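Local atomic coordinates of glutathione peroxidase (Hypocrea jecorina, PDB entry 6VPD), a protein that probably reduces hydroperoxides to alcohols and water at the expense of thioredoxin, as a fungal thioredoxin peroxidase of the glutathione peroxidase family. Residues S172-E175 / P176-Q180; D181-I184 / E185-Q189. All blocks are in the same frame, centred on the assembly; numbering follows the deposited sequence.

Contact 1: residues S172-E175 / P176-Q180; sequences STTE and PEKIQ
Thr-174 meets Lys-178 through its methyl: CG2 lies 3.4 Å from Lys-178 CD, and the two side chains cross at about a right angle. With OG1 beside the backbone N (chi1 -58°), CG2 falls anti to N and turns toward the lysine four residues on. The lysine chain runs extended beyond CG, and its NZ ends 5.7 Å from Glu-175 OE2, opposite charges near each other but not in contact. Glu-175 crosses the start of that chain at a slant, its OE2 3.7 Å from Lys-178 CB. On the backbone, Lys-178 N donates to Glu-175 O (2.7 Å), closing the four-residue turn 175-178. The loop ending in this turn connects strand 166-170 to helix 176-188, the last strand and last helix of the thioredoxin fold. Glu-177 folds back at chi2 (62°) and brings OE1 to 3.0 Å from Glu-175 CB; the two carboxylate planes are nearly parallel, with Glu-175 OE1 and Glu-177 OE1 5.6 Å apart. Behind the turn, Pro-176 packs on Leu-70 and Val-73 of helix 64-80, and Lys-157 NZ holds Thr-174 O by a hydrogen bond. Upstream, Thr-173 packs on Val-73 of the second subunit.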
loop_
_atom_site.group_PDB
_atom_site.type_symbol
_atom_site.label_atom_id
_atom_site.label_comp_id
_atom_site.label_asym_id
_atom_site.label_seq_id
_atom_site.Cartn_x
_atom_site.Cartn_y
_atom_site.Cartn_z
ATOM N N SER A 172 0.951 4.467 1.975
ATOM C CA SER A 172 0.468 4.914 0.665
ATOM C C SER A 172 -1.037 4.729 0.512
ATOM O O SER A 172 -1.675 5.455 -0.259
ATOM C CB SER A 172 1.196 4.161 -0.447
ATOM O OG SER A 172 0.964 2.762 -0.367
ATOM N N THR A 173 -1.615 3.766 1.231
ATOM C CA THR A 173 -3.032 3.448 1.156
ATOM C C THR A 173 -3.901 4.416 1.952
ATOM O O THR A 173 -5.128 4.401 1.799
ATOM C CB THR A 173 -3.259 2.019 1.661
ATOM O OG1 THR A 173 -2.868 1.932 3.044
ATOM C CG2 THR A 173 -2.430 1.017 0.841
ATOM N N THR A 174 -3.309 5.229 2.824
ATOM C CA THR A 174 -4.076 6.226 3.552
ATOM C C THR A 174 -4.328 7.437 2.661
ATOM O O THR A 174 -3.445 7.896 1.922
ATOM C CB THR A 174 -3.348 6.655 4.828
ATOM O OG1 THR A 174 -3.115 5.518 5.666
ATOM C CG2 THR A 174 -4.165 7.674 5.594
ATOM N N GLU A 175 -5.509 7.928 2.722
ATOM C CA GLU A 175 -5.861 9.034 1.847
ATOM C C GLU A 175 -5.504 10.363 2.513
ATOM O O GLU A 175 -5.906 10.602 3.666
ATOM C CB GLU A 175 -7.349 8.991 1.498
ATOM C CG GLU A 175 -8.325 8.959 2.689
ATOM C CD GLU A 175 -8.311 7.645 3.481
ATOM O OE1 GLU A 175 -7.665 6.664 3.039
ATOM O OE2 GLU A 175 -8.956 7.601 4.555
ATOM N N PRO A 176 -4.751 11.243 1.808
ATOM C CA PRO A 176 -4.387 12.563 2.359
ATOM C C PRO A 176 -5.489 13.283 3.147
ATOM O O PRO A 176 -5.200 14.076 4.054
ATOM C CB PRO A 176 -4.009 13.359 1.099
ATOM C CG PRO A 176 -3.529 12.327 0.119
ATOM C CD PRO A 176 -4.212 11.026 0.447
ATOM N N GLU A 177 -6.756 13.013 2.809
ATOM C CA GLU A 177 -7.878 13.660 3.476
ATOM C C GLU A 177 -8.001 13.229 4.927
ATOM O O GLU A 177 -8.652 13.925 5.718
ATOM C CB GLU A 177 -9.188 13.373 2.731
ATOM C CG GLU A 177 -9.211 13.741 1.238
ATOM C CD GLU A 177 -8.193 12.969 0.397
ATOM O OE1 GLU A 177 -7.821 11.832 0.777
ATOM O OE2 GLU A 177 -7.742 13.509 -0.645
ATOM N N LYS A 178 -7.389 12.102 5.296
ATOM C CA LYS A 178 -7.412 11.653 6.684
ATOM C C LYS A 178 -6.285 12.283 7.502
ATOM O O LYS A 178 -6.381 12.338 8.735
ATOM C CB LYS A 178 -7.349 10.105 6.738
ATOM C CG LYS A 178 -6.903 9.510 8.091
ATOM C CD LYS A 178 -6.553 8.025 8.017
ATOM C CE LYS A 178 -6.410 7.409 9.424
ATOM N NZ LYS A 178 -6.644 5.932 9.450
ATOM N N ILE A 179 -5.239 12.796 6.851
ATOM C CA ILE A 179 -4.254 13.577 7.581
ATOM C C ILE A 179 -4.766 14.970 7.913
ATOM O O ILE A 179 -4.229 15.614 8.827
ATOM C CB ILE A 179 -2.962 13.707 6.768
ATOM C CG1 ILE A 179 -2.680 12.435 5.988
ATOM C CG2 ILE A 179 -1.780 14.030 7.667
ATOM C CD1 ILE A 179 -1.389 12.545 5.221
ATOM N N GLN A 180 -5.811 15.427 7.202
ATOM C CA GLN A 180 -6.177 16.843 7.160
ATOM C C GLN A 180 -6.393 17.417 8.551
ATOM O O GLN A 180 -5.980 18.548 8.827
ATOM C CB GLN A 180 -7.433 17.035 6.310
ATOM C CG GLN A 180 -7.386 18.242 5.371
ATOM C CD GLN A 180 -8.451 18.181 4.277
ATOM O OE1 GLN A 180 -8.147 17.935 3.108
ATOM N NE2 GLN A 180 -9.698 18.411 4.657
#

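Contact 2: residues D181-I184 / E185-Q189; sequences DKII and EAIKQ
Asp-181 and Glu-185 are joined by the first of four successive i-to-i+4 backbone hydrogen bonds: Glu-185 N donates to Asp-181 O, Ala-186 N to Lys-182 O, Ile-187 N to Ile-183 O and Lys-188 N to Ile-184 O, all at 2.8 to 3.1 Å. The final turn closes less firmly, Gln-189 N making weak bonds to Glu-185 O and Ala-186 O.

Apolar contact between side chains runs along the buried side. Ile-183 and Ile-187 lie alongside each other and point the same way, with Ile-183 CG2 at 3.8 Å from Ile-187 CD1. In Ile-187, CG1 sits beside the backbone N (chi1 -72°), and the ethyl arm therefore reaches back toward Ile-183.

A separate kind of contact sets side-chain carbons beside a backbone carbonyl. Ile-187 CG1 is 3.5 Å from Ile-183 O, and Ala-186 CB rests 3.3 Å from the same oxygen.

Mixed contact follows the more open side. Lys-188 runs alongside Ile-184, its chain bending at chi4 (56°) to set NZ near Ile-184 CG2, while the ammonium group is hydrogen-bonded to Tyr-81 OH.

Ile-183 and Ile-187 both face Ile-77 of helix 64-80, and Ala-186 and Ile-187 both touch Val-51 of strand 51-58. With Asp-181, Lys-182, Glu-185 and Lys-188 on its exposed surface, the segment has the pattern of an amphipathic helix, here the C-terminal helix of a thioredoxin fold, laid against the sheet beside helix 64-80.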
loop_
_atom_site.group_PDB
_atom_site.type_symbol
_atom_site.label_atom_id
_atom_site.label_comp_id
_atom_site.label_asym_id
_atom_site.label_seq_id
_atom_site.Cartn_x
_atom_site.Cartn_y
_atom_site.Cartn_z
ATOM N N ASP A 181 -7.041 16.658 9.443
ATOM C CA ASP A 181 -7.270 17.163 10.792
ATOM C C ASP A 181 -6.005 17.120 11.649
ATOM O O ASP A 181 -5.853 17.950 12.554
ATOM C CB ASP A 181 -8.431 16.404 11.460
ATOM C CG ASP A 181 -9.734 16.412 10.605
ATOM O OD1 ASP A 181 -10.000 17.419 9.897
ATOM O OD2 ASP A 181 -10.517 15.428 10.661
ATOM N N LYS A 182 -5.077 16.195 11.369
ATOM C CA LYS A 182 -3.765 16.243 12.013
ATOM C C LYS A 182 -2.953 17.449 11.540
ATOM O O LYS A 182 -2.220 18.059 12.332
ATOM C CB LYS A 182 -2.997 14.954 11.744
ATOM C CG LYS A 182 -3.510 13.761 12.515
ATOM C CD LYS A 182 -3.038 13.739 13.953
ATOM C CE LYS A 182 -1.573 14.125 14.073
ATOM N NZ LYS A 182 -1.281 14.475 15.486
ATOM N N ILE A 183 -3.045 17.793 10.249
ATOM C CA ILE A 183 -2.362 18.983 9.754
ATOM C C ILE A 183 -2.856 20.207 10.494
ATOM O O ILE A 183 -2.071 20.963 11.081
ATOM C CB ILE A 183 -2.563 19.148 8.237
ATOM C CG1 ILE A 183 -1.782 18.089 7.472
ATOM C CG2 ILE A 183 -2.084 20.530 7.811
ATOM C CD1 ILE A 183 -2.459 17.681 6.201
ATOM N N ILE A 184 -4.175 20.408 10.486
ATOM C CA ILE A 184 -4.785 21.612 11.046
ATOM C C ILE A 184 -4.505 21.743 12.548
ATOM O O ILE A 184 -4.278 22.855 13.048
ATOM C CB ILE A 184 -6.285 21.594 10.692
ATOM C CG1 ILE A 184 -6.449 21.975 9.219
ATOM C CG2 ILE A 184 -7.104 22.495 11.594
ATOM C CD1 ILE A 184 -7.765 21.540 8.624
ATOM N N GLU A 185 -4.462 20.621 13.280
ATOM C CA GLU A 185 -3.978 20.649 14.661
ATOM C C GLU A 185 -2.515 21.085 14.738
ATOM O O GLU A 185 -2.145 21.882 15.607
ATOM C CB GLU A 185 -4.161 19.281 15.314
ATOM C CG GLU A 185 -3.754 19.158 16.810
ATOM C CD GLU A 185 -3.954 20.430 17.683
ATOM O OE1 GLU A 185 -3.030 21.265 17.784
ATOM O OE2 GLU A 185 -5.043 20.602 18.283
ATOM N N ALA A 186 -1.657 20.567 13.849
ATOM C CA ALA A 186 -0.281 21.048 13.868
ATOM C C ALA A 186 -0.232 22.545 13.596
ATOM O O ALA A 186 0.589 23.248 14.196
ATOM C CB ALA A 186 0.588 20.288 12.870
ATOM N N ILE A 187 -1.148 23.059 12.761
ATOM C CA ILE A 187 -1.134 24.479 12.403
ATOM C C ILE A 187 -1.584 25.345 13.580
ATOM O O ILE A 187 -0.991 26.398 13.855
ATOM C CB ILE A 187 -1.999 24.724 11.148
ATOM C CG1 ILE A 187 -1.312 24.165 9.905
ATOM C CG2 ILE A 187 -2.311 26.226 10.965
ATOM C CD1 ILE A 187 -2.201 24.177 8.689
ATOM N N LYS A 188 -2.645 24.935 14.287
ATOM C CA LYS A 188 -3.110 25.742 15.415
ATOM C C LYS A 188 -2.113 25.770 16.570
ATOM O O LYS A 188 -2.251 26.611 17.461
ATOM C CB LYS A 188 -4.454 25.237 15.924
ATOM C CG LYS A 188 -5.596 25.307 14.933
ATOM C CD LYS A 188 -6.836 24.709 15.577
ATOM C CE LYS A 188 -8.089 25.187 14.906
ATOM N NZ LYS A 188 -8.032 24.887 13.449
ATOM N N GLN A 189 -1.124 24.888 16.574
ATOM C CA GLN A 189 -0.075 24.824 17.587
ATOM C C GLN A 189 0.976 25.900 17.319
ATOM O O GLN A 189 1.396 26.080 16.175
ATOM C CB GLN A 189 0.599 23.441 17.577
ATOM C CG GLN A 189 -0.125 22.372 18.354
ATOM C CD GLN A 189 -0.037 22.600 19.853
ATOM O OE1 GLN A 189 1.002 23.023 20.381
ATOM N NE2 GLN A 189 -1.133 22.326 20.549
#

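How the contacts relate
Contact 1 forms the entry to helix 176-188 and contact 2 its second half; they follow in series, with centres about 14 Å apart. Where they meet the helix is kinked, the N atoms of Asp-181 and Lys-182, the first residues of contact 2, having no bond to the turn before. Val-73 of helix 64-80 is a shared neighbour, touched by Pro-176 and Gln-180 from contact 1 and by Ile-183 from contact 2. The second subunit reaches the loop residues Ser-172 and Thr-173 but touches neither segment of contact 2. Both contacts lie away from Cys-61, the predicted active-site residue, which precedes helix 64-80 in the chain.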